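Local coordinates for protein Avidin/streptavidin (Shewanella denitrificans, PDB 3SZI) that probably binds biotin, as avidins and streptavidins do, within an eight-stranded antiparallel beta-barrel, at residues A[11-16]-A[117-122]; A[20-25]-A[33-38]; A[60-65]-A[79-84]. One frame throughout, in Å; residues are numbered along the deposited sequence.

Contact 1. Residues A[11-16]-A[117-122]; sequences SAWVNQ and FSQTSA
F117 opens this pairing by packing against two residues of 11-16 at once. Its ring runs alongside N15 and carries the N15 CB over one face, 3.8 Å from the ring centroid, a CH-pi contact. A chi1 of 72° tucks N15 CG over the strand's own backbone and keeps the amide beside the ring, its plane turned 37° from it, while OD1 accepts from D17 N and S19 N. F117 CB also meets W13 CB at 3.7 Å, and the ring edge comes up to W13 O. These side chains face the barrel interior, where F117 touches Y36 and T95.

At S118 the two strands join by paired backbone bonds: S118 N to V14 O at 2.8 Å, and V14 N to S118 O at 2.9 Å. Both side chains point to the outer, partly exposed face, where S118 OG is hydrogen-bonded to Q90 OE1 and V14 CG1 packs on T120 CB.

Q119 returns to the W13 side. In one of its two conformers the CG methylene lies over the six-membered ring of W13, 3.4 Å from the centroid, with the amide turned steeply (73°) to the indole. W13 NE1 gives a bond to S11 OG, itself bonded to T8 O, which would limit the rotation of the ring.

T120 N reaches A12 O at 3.0 Å, and T120 CG2 rests 3.9 Å from A12 CB. Beyond this the strands part: A12 N donates to a water that in turn donates to T120 O, 2.7 Å away.

The seam between first and last strands thus mixes chemistries: two CH-pi contacts pack carbon on the W13 and F117 rings beside a buried but satisfied N15 amide, and a water bridges the outer end.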
loop_
_atom_site.group_PDB
_atom_site.type_symbol
_atom_site.label_atom_id
_atom_site.label_comp_id
_atom_site.label_asym_id
_atom_site.label_seq_id
_atom_site.Cartn_x
_atom_site.Cartn_y
_atom_site.Cartn_z
ATOM N N SER A 11 4.117 17.276 4.690
ATOM C CA SER A 11 5.551 17.016 4.728
ATOM C C SER A 11 5.935 16.360 3.404
ATOM O O SER A 11 5.136 15.626 2.836
ATOM C CB SER A 11 5.944 16.115 5.915
ATOM O OG SER A 11 5.261 14.866 5.897
ATOM N N ALA A 12 7.146 16.634 2.924
ATOM C CA ALA A 12 7.633 16.122 1.656
ATOM C C ALA A 12 8.934 15.373 1.852
ATOM O O ALA A 12 9.738 15.717 2.730
ATOM C CB ALA A 12 7.831 17.244 0.654
ATOM N N TRP A 13 9.142 14.366 1.005
ATOM C CA TRP A 13 10.196 13.363 1.238
ATOM C C TRP A 13 10.803 13.003 -0.105
ATOM O O TRP A 13 10.067 12.671 -1.016
ATOM C CB TRP A 13 9.558 12.137 1.895
ATOM C CG TRP A 13 8.794 12.508 3.110
ATOM C CD1 TRP A 13 7.471 12.858 3.179
ATOM C CD2 TRP A 13 9.319 12.650 4.439
ATOM N NE1 TRP A 13 7.132 13.182 4.479
ATOM C CE2 TRP A 13 8.250 13.064 5.268
ATOM C CE3 TRP A 13 10.579 12.443 5.006
ATOM C CZ2 TRP A 13 8.402 13.280 6.648
ATOM C CZ3 TRP A 13 10.732 12.642 6.365
ATOM C CH2 TRP A 13 9.646 13.069 7.171
ATOM N N VAL A 14 12.132 13.047 -0.221
ATOM C CA VAL A 14 12.798 12.838 -1.507
ATOM C C VAL A 14 13.751 11.658 -1.398
ATOM O O VAL A 14 14.471 11.547 -0.401
ATOM C CB VAL A 14 13.547 14.117 -1.959
ATOM C CG1 VAL A 14 14.674 14.465 -1.020
ATOM C CG2 VAL A 14 14.065 13.916 -3.383
ATOM N N ASN A 15 13.751 10.778 -2.398
ATOM C CA ASN A 15 14.574 9.572 -2.310
ATOM C C ASN A 15 15.855 9.706 -3.129
ATOM O O ASN A 15 16.161 10.784 -3.656
ATOM C CB ASN A 15 13.771 8.306 -2.639
ATOM C CG ASN A 15 13.417 8.186 -4.129
ATOM O OD1 ASN A 15 13.997 8.881 -4.973
ATOM N ND2 ASN A 15 12.450 7.313 -4.453
ATOM N N GLN A 16 16.616 8.622 -3.159
ATOM C CA GLN A 16 17.910 8.616 -3.809
ATOM C C GLN A 16 17.858 8.878 -5.312
ATOM O O GLN A 16 18.904 9.200 -5.902
ATOM C CB GLN A 16 18.606 7.273 -3.550
ATOM C CG GLN A 16 17.967 6.084 -4.254
ATOM C CD GLN A 16 16.650 5.574 -3.631
ATOM O OE1 GLN A 16 16.343 5.808 -2.459
ATOM N NE2 GLN A 16 15.872 4.862 -4.430
ATOM N N PHE A 117 13.975 7.921 1.945
ATOM C CA PHE A 117 13.595 9.297 1.664
ATOM C C PHE A 117 14.095 10.219 2.765
ATOM O O PHE A 117 14.036 9.857 3.953
ATOM C CB PHE A 117 12.051 9.450 1.629
ATOM C CG PHE A 117 11.361 8.664 0.540
ATOM C CD1 PHE A 117 11.103 7.301 0.682
ATOM C CD2 PHE A 117 10.943 9.301 -0.619
ATOM C CE1 PHE A 117 10.437 6.589 -0.351
ATOM C CE2 PHE A 117 10.270 8.608 -1.625
ATOM C CZ PHE A 117 10.034 7.256 -1.495
ATOM N N SER A 118 14.563 11.405 2.376
ATOM C CA SER A 118 14.931 12.447 3.334
ATOM C C SER A 118 13.905 13.570 3.307
ATOM O O SER A 118 13.295 13.832 2.280
ATOM C CB SER A 118 16.305 13.037 3.004
ATOM O OG SER A 118 16.676 14.018 3.962
ATOM N N GLN A 119 13.725 14.252 4.437
ATOM C CA GLN A 119 12.764 15.357 4.402
ATOM C C GLN A 119 13.299 16.472 3.496
ATOM O O GLN A 119 14.511 16.683 3.321
ATOM C CB GLN A 119 12.262 15.873 5.779
ATOM C CG GLN A 119 10.704 16.054 5.745
ATOM C CD GLN A 119 10.093 17.171 6.606
ATOM O OE1 GLN A 119 9.581 16.927 7.702
ATOM N NE2 GLN A 119 10.095 18.383 6.080
ATOM N N THR A 120 12.370 17.161 2.850
ATOM C CA THR A 120 12.740 18.217 1.903
ATOM C C THR A 120 11.698 19.346 1.852
ATOM O O THR A 120 10.525 19.161 2.201
ATOM C CB THR A 120 12.959 17.632 0.485
ATOM O OG1 THR A 120 13.568 18.620 -0.345
ATOM C CG2 THR A 120 11.638 17.197 -0.163
ATOM N N SER A 121 12.154 20.520 1.423
ATOM C CA SER A 121 11.274 21.661 1.186
ATOM C C SER A 121 12.012 22.619 0.270
ATOM O O SER A 121 13.247 22.542 0.150
ATOM C CB SER A 121 10.896 22.351 2.506
ATOM O OG SER A 121 12.006 23.050 3.035
ATOM N N ALA A 122 11.281 23.524 -0.379
ATOM C CA ALA A 122 11.925 24.502 -1.253
ATOM C C ALA A 122 12.661 25.565 -0.426
ATOM O O ALA A 122 12.313 25.875 0.724
ATOM C CB ALA A 122 10.912 25.136 -2.215
ATOM O OXT ALA A 122 13.658 26.128 -0.884
HETATM O O HOH W 1 8.426 19.046 3.887
#

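Contact 2. Residues A[20-25]-A[33-38]; sequences TLYINS and TGSYIN
T33 O is gripped by two successive amides of the opposite strand, N24 N at 2.8 Å and S25 N at a longer 3.3 Å, both arriving from the same face of its carbonyl plane. N24 and S25 therefore both face one residue, and the pairing slips by one. T33 N answers with a bond to S25 O. With S25 in one of its two conformers, its OG and T33 OG1 lie 2.7 Å apart in a hydrogen bond that either could donate; a T33 chi1 of 73° folds OG1 back above its own main chain, on the side where S25 waits.

Beside the slip, G34 brings its CA to 3.1 Å of Y22 O, an approach made possible by the absence of a CB on this residue.

Past the I23-G34 pair, Y22 and S35 bond both ways through their amides and carbonyls, and so do T20 and I37. Y22 CE1 lies 3.8 Å from I37 CD1, so the ring lends carbon to an apolar patch, while its OH and T20 OG1 both bond R39. On the inner face the Y36 side chain extends with CG trans to its amide nitrogen (chi1 -168°); this lays the ring with one face under T20 O and brings CD2 to 4.0 Å from L21 CB. L21 suits this side, reaching on to V52 and F63.

This is an antiparallel beta hairpin carrying a classic beta bulge, set within the up-and-down barrel of the avidin fold.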
loop_
_atom_site.group_PDB
_atom_site.type_symbol
_atom_site.label_atom_id
_atom_site.label_comp_id
_atom_site.label_asym_id
_atom_site.label_seq_id
_atom_site.Cartn_x
_atom_site.Cartn_y
_atom_site.Cartn_z
ATOM N N THR A 20 9.818 12.372 -5.318
ATOM C CA THR A 20 9.308 12.984 -4.110
ATOM C C THR A 20 7.886 12.537 -3.786
ATOM O O THR A 20 7.018 12.497 -4.662
ATOM C CB THR A 20 9.308 14.545 -4.257
ATOM O OG1 THR A 20 10.623 14.979 -4.640
ATOM C CG2 THR A 20 8.895 15.267 -2.958
ATOM N N LEU A 21 7.679 12.172 -2.527
ATOM C CA LEU A 21 6.349 12.019 -1.946
ATOM C C LEU A 21 5.942 13.324 -1.296
ATOM O O LEU A 21 6.644 13.812 -0.409
ATOM C CB LEU A 21 6.372 10.907 -0.887
ATOM C CG LEU A 21 5.095 10.786 -0.047
ATOM C CD1 LEU A 21 3.923 10.299 -0.850
ATOM C CD2 LEU A 21 5.330 9.847 1.124
ATOM N N TYR A 22 4.818 13.878 -1.751
ATOM C CA TYR A 22 4.251 15.088 -1.174
ATOM C C TYR A 22 3.029 14.643 -0.360
ATOM O O TYR A 22 2.008 14.257 -0.945
ATOM C CB TYR A 22 3.804 16.064 -2.272
ATOM C CG TYR A 22 4.906 16.447 -3.231
ATOM C CD1 TYR A 22 5.148 15.691 -4.374
ATOM C CD2 TYR A 22 5.704 17.586 -3.004
ATOM C CE1 TYR A 22 6.179 16.028 -5.275
ATOM C CE2 TYR A 22 6.714 17.953 -3.897
ATOM C CZ TYR A 22 6.957 17.163 -5.030
ATOM O OH TYR A 22 7.960 17.494 -5.912
ATOM N N ILE A 23 3.141 14.625 0.963
ATOM C CA ILE A 23 1.996 14.218 1.791
ATOM C C ILE A 23 1.087 15.431 1.932
ATOM O O ILE A 23 1.530 16.501 2.381
ATOM C CB ILE A 23 2.405 13.662 3.188
ATOM C CG1 ILE A 23 3.295 12.422 3.020
ATOM C CG2 ILE A 23 1.158 13.378 4.039
ATOM C CD1 ILE A 23 3.792 11.786 4.340
ATOM N N ASN A 24 -0.178 15.272 1.540
ATOM C CA ASN A 24 -1.144 16.358 1.609
ATOM C C ASN A 24 -1.900 16.352 2.946
ATOM O O ASN A 24 -1.853 17.337 3.700
ATOM C CB ASN A 24 -2.118 16.297 0.414
ATOM C CG ASN A 24 -1.465 16.683 -0.937
ATOM O OD1 ASN A 24 -0.592 17.550 -1.005
ATOM N ND2 ASN A 24 -1.920 16.047 -2.017
ATOM N N SER A 25 -2.602 15.265 3.241
ATOM C CA SER A 25 -3.385 15.187 4.463
ATOM C C SER A 25 -3.101 13.900 5.202
ATOM O O SER A 25 -2.737 12.880 4.600
ATOM C CB SER A 25 -4.886 15.294 4.172
ATOM O OG SER A 25 -5.353 14.148 3.476
ATOM N N THR A 33 -3.409 11.089 2.292
ATOM C CA THR A 33 -3.497 11.422 0.883
ATOM C C THR A 33 -2.251 12.203 0.460
ATOM O O THR A 33 -1.579 12.809 1.300
ATOM C CB THR A 33 -4.739 12.273 0.510
ATOM O OG1 THR A 33 -4.570 13.613 0.987
ATOM C CG2 THR A 33 -6.011 11.673 1.081
ATOM N N GLY A 34 -1.913 12.153 -0.825
ATOM C CA GLY A 34 -0.774 12.927 -1.304
ATOM C C GLY A 34 -0.597 12.746 -2.780
ATOM O O GLY A 34 -1.500 12.256 -3.468
ATOM N N SER A 35 0.582 13.159 -3.234
ATOM C CA SER A 35 0.974 13.012 -4.625
ATOM C C SER A 35 2.406 12.528 -4.663
ATOM O O SER A 35 3.186 12.791 -3.724
ATOM C CB SER A 35 0.871 14.346 -5.368
ATOM O OG SER A 35 1.748 15.300 -4.803
ATOM N N TYR A 36 2.759 11.842 -5.742
ATOM C CA TYR A 36 4.131 11.392 -5.919
ATOM C C TYR A 36 4.622 11.832 -7.294
ATOM O O TYR A 36 3.874 11.715 -8.308
ATOM C CB TYR A 36 4.152 9.863 -5.810
ATOM C CG TYR A 36 5.517 9.240 -5.684
ATOM C CD1 TYR A 36 6.214 8.803 -6.814
ATOM C CD2 TYR A 36 6.101 9.054 -4.426
ATOM C CE1 TYR A 36 7.482 8.223 -6.696
ATOM C CE2 TYR A 36 7.352 8.450 -4.303
ATOM C CZ TYR A 36 8.043 8.054 -5.443
ATOM O OH TYR A 36 9.276 7.428 -5.346
ATOM N N ILE A 37 5.866 12.304 -7.366
ATOM C CA ILE A 37 6.478 12.575 -8.662
ATOM C C ILE A 37 7.725 11.716 -8.773
ATOM O O ILE A 37 8.635 11.832 -7.958
ATOM C CB ILE A 37 6.836 14.060 -8.863
ATOM C CG1 ILE A 37 5.531 14.889 -8.860
ATOM C CG2 ILE A 37 7.642 14.235 -10.178
ATOM C CD1 ILE A 37 5.727 16.375 -9.023
ATOM N N ASN A 38 7.724 10.823 -9.751
ATOM C CA ASN A 38 8.843 9.955 -10.021
ATOM C C ASN A 38 9.879 10.685 -10.863
ATOM O O ASN A 38 9.533 11.309 -11.868
ATOM C CB ASN A 38 8.310 8.739 -10.771
ATOM C CG ASN A 38 9.383 7.909 -11.353
ATOM O OD1 ASN A 38 10.373 7.618 -10.707
ATOM N ND2 ASN A 38 9.152 7.438 -12.565
#

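Contact 3. Residues A[60-65]-A[79-84]; sequences AISFST and SWSGFY
F63 and W80 form the tight half of this contact. Their rings make an offset stack, with the F63 centroid 4.4 Å from that of the W80 five-membered ring and the planes only 16° apart. F63 CE2 comes to 3.2 Å from W80 CD2, close for two aromatic carbons. W80 CB lies over the other ring in turn, 3.7 Å from the F63 centroid. The F63 chi1 of 59° curls the side chain back across its own strand and swings the ring under W80. T65 brings a methyl in from the side: its CG2 is near the plane of the indole at the rim, 3.8 Å from CZ3. Backbones hold the pair in step, W80 N meeting F63 O at 2.7 Å in an almost straight bond. The polar corner of the indole is also satisfied, since NE1 donates to D115.

The two strands are the arms of a beta hairpin in the avidin barrel, and these flat residues suit its inner side, where W80 also meets W97. Further along, I61 and G82 are bonded both ways through their backbones, but the packing is sparser: G82 has no side chain, and I61 offers only its CG2, 3.5 Å from G82 O, while its longer branch leads off into the core towards I23 and I93.

The opposite face is built of small hydroxyls and is more loosely fitted, though buried too. S64 OG, in one of two conformers, is 2.8 Å from S79 OG, a hydrogen bond of undecided direction, whereas S62 OG and S81 OG do not meet. Here the second subunit takes the place of solvent: S62, likewise modelled in two positions, is hydrogen-bonded in one of them through OG to S79 OG of the second subunit, and S64 O accepts from W55 NE1 of the second subunit.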
loop_
_atom_site.group_PDB
_atom_site.type_symbol
_atom_site.label_atom_id
_atom_site.label_comp_id
_atom_site.label_asym_id
_atom_site.label_seq_id
_atom_site.Cartn_x
_atom_site.Cartn_y
_atom_site.Cartn_z
ATOM N N ALA A 60 5.093 4.185 11.685
ATOM C CA ALA A 60 4.869 3.290 10.538
ATOM C C ALA A 60 4.073 4.009 9.455
ATOM O O ALA A 60 3.165 4.785 9.763
ATOM C CB ALA A 60 4.120 2.038 11.005
ATOM N N ILE A 61 4.390 3.725 8.184
ATOM C CA ILE A 61 3.661 4.346 7.111
ATOM C C ILE A 61 3.557 3.364 5.949
ATOM O O ILE A 61 4.506 2.619 5.672
ATOM C CB ILE A 61 4.329 5.679 6.666
ATOM C CG1 ILE A 61 3.634 6.302 5.458
ATOM C CG2 ILE A 61 5.823 5.475 6.343
ATOM C CD1 ILE A 61 4.098 7.735 5.128
ATOM N N SER A 62 2.407 3.381 5.286
ATOM C CA SER A 62 2.300 2.758 3.979
ATOM C C SER A 62 1.723 3.771 3.035
ATOM O O SER A 62 0.886 4.598 3.427
ATOM C CB SER A 62 1.414 1.527 4.021
ATOM O OG SER A 62 1.327 0.952 2.736
ATOM N N PHE A 63 2.196 3.731 1.796
ATOM C CA PHE A 63 1.590 4.576 0.784
ATOM C C PHE A 63 1.651 3.860 -0.535
ATOM O O PHE A 63 2.544 3.036 -0.753
ATOM C CB PHE A 63 2.185 6.001 0.736
ATOM C CG PHE A 63 3.649 6.079 0.465
ATOM C CD1 PHE A 63 4.560 6.007 1.520
ATOM C CD2 PHE A 63 4.130 6.318 -0.820
ATOM C CE1 PHE A 63 5.934 6.118 1.295
ATOM C CE2 PHE A 63 5.508 6.430 -1.036
ATOM C CZ PHE A 63 6.400 6.335 0.034
ATOM N N SER A 64 0.656 4.125 -1.382
ATOM C CA SER A 64 0.581 3.456 -2.671
ATOM C C SER A 64 0.101 4.380 -3.751
ATOM O O SER A 64 -0.712 5.263 -3.500
ATOM C CB SER A 64 -0.369 2.262 -2.613
ATOM O OG SER A 64 0.057 1.317 -1.658
ATOM N N THR A 65 0.599 4.132 -4.963
ATOM C CA THR A 65 0.196 4.931 -6.099
ATOM C C THR A 65 -0.084 4.036 -7.295
ATOM O O THR A 65 0.660 3.085 -7.567
ATOM C CB THR A 65 1.249 6.003 -6.479
ATOM O OG1 THR A 65 0.630 6.977 -7.337
ATOM C CG2 THR A 65 2.424 5.412 -7.189
ATOM N N SER A 79 3.479 -0.008 -4.103
ATOM C CA SER A 79 3.149 0.145 -2.699
ATOM C C SER A 79 4.411 0.144 -1.884
ATOM O O SER A 79 5.266 -0.753 -2.028
ATOM C CB SER A 79 2.273 -0.990 -2.214
ATOM O OG SER A 79 1.047 -0.966 -2.908
ATOM N N TRP A 80 4.533 1.157 -1.019
ATOM C CA TRP A 80 5.687 1.272 -0.117
ATOM C C TRP A 80 5.236 1.002 1.299
ATOM O O TRP A 80 4.163 1.466 1.719
ATOM C CB TRP A 80 6.231 2.694 -0.137
ATOM C CG TRP A 80 6.921 3.181 -1.404
ATOM C CD1 TRP A 80 8.266 3.287 -1.603
ATOM C CD2 TRP A 80 6.298 3.733 -2.591
ATOM N NE1 TRP A 80 8.531 3.838 -2.846
ATOM C CE2 TRP A 80 7.338 4.098 -3.479
ATOM C CE3 TRP A 80 4.966 3.892 -3.005
ATOM C CZ2 TRP A 80 7.092 4.685 -4.728
ATOM C CZ3 TRP A 80 4.720 4.485 -4.253
ATOM C CH2 TRP A 80 5.783 4.858 -5.098
ATOM N N SER A 81 6.059 0.247 2.031
ATOM C CA SER A 81 5.857 0.048 3.462
ATOM C C SER A 81 7.118 0.529 4.145
ATOM O O SER A 81 8.225 0.202 3.710
ATOM C CB SER A 81 5.654 -1.442 3.768
ATOM O OG SER A 81 4.447 -1.919 3.200
ATOM N N GLY A 82 6.977 1.318 5.206
ATOM C CA GLY A 82 8.163 1.840 5.802
ATOM C C GLY A 82 7.963 2.515 7.124
ATOM O O GLY A 82 6.905 2.421 7.738
ATOM N N PHE A 83 9.010 3.187 7.567
ATOM C CA PHE A 83 8.969 3.777 8.879
ATOM C C PHE A 83 9.781 5.058 8.898
ATOM O O PHE A 83 10.785 5.222 8.194
ATOM C CB PHE A 83 9.501 2.785 9.942
ATOM C CG PHE A 83 10.845 2.223 9.615
ATOM C CD1 PHE A 83 10.936 1.024 8.918
ATOM C CD2 PHE A 83 12.012 2.900 9.961
ATOM C CE1 PHE A 83 12.181 0.505 8.548
ATOM C CE2 PHE A 83 13.259 2.375 9.626
ATOM C CZ PHE A 83 13.336 1.184 8.916
ATOM N N TYR A 84 9.309 5.964 9.727
ATOM C CA TYR A 84 9.974 7.238 9.970
ATOM C C TYR A 84 11.070 7.047 11.005
ATOM O O TYR A 84 10.878 6.358 12.018
ATOM C CB TYR A 84 8.942 8.260 10.473
ATOM C CG TYR A 84 9.579 9.532 10.964
ATOM C CD1 TYR A 84 9.844 10.584 10.084
ATOM C CD2 TYR A 84 9.939 9.679 12.309
ATOM C CE1 TYR A 84 10.464 11.775 10.545
ATOM C CE2 TYR A 84 10.559 10.842 12.772
ATOM C CZ TYR A 84 10.803 11.883 11.887
ATOM O OH TYR A 84 11.401 13.046 12.312
#

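Overall arrangement
All three contacts belong to one closed barrel. Contact 1 joins its first and last strands, and contact 2 begins on the next strand: W13 O probably hydrogen-bonds L21 N at 2.9 Å, and S11 O likewise I23 N. Their centres lie about 10 Å apart. Contact 3, its centre about 12 Å from that of contact 2 and 14 Å from that of contact 1, meets both through the core, with L21 CD2 3.8 Å from F63 CE1 and F117 CZ 4.0 Å from F63 CZ. Y36 OH stands 3.6 Å from W80 CZ2, beside N15; N15, Y36, W80 and W97, with D115, probably line the biotin pocket, as in streptavidin.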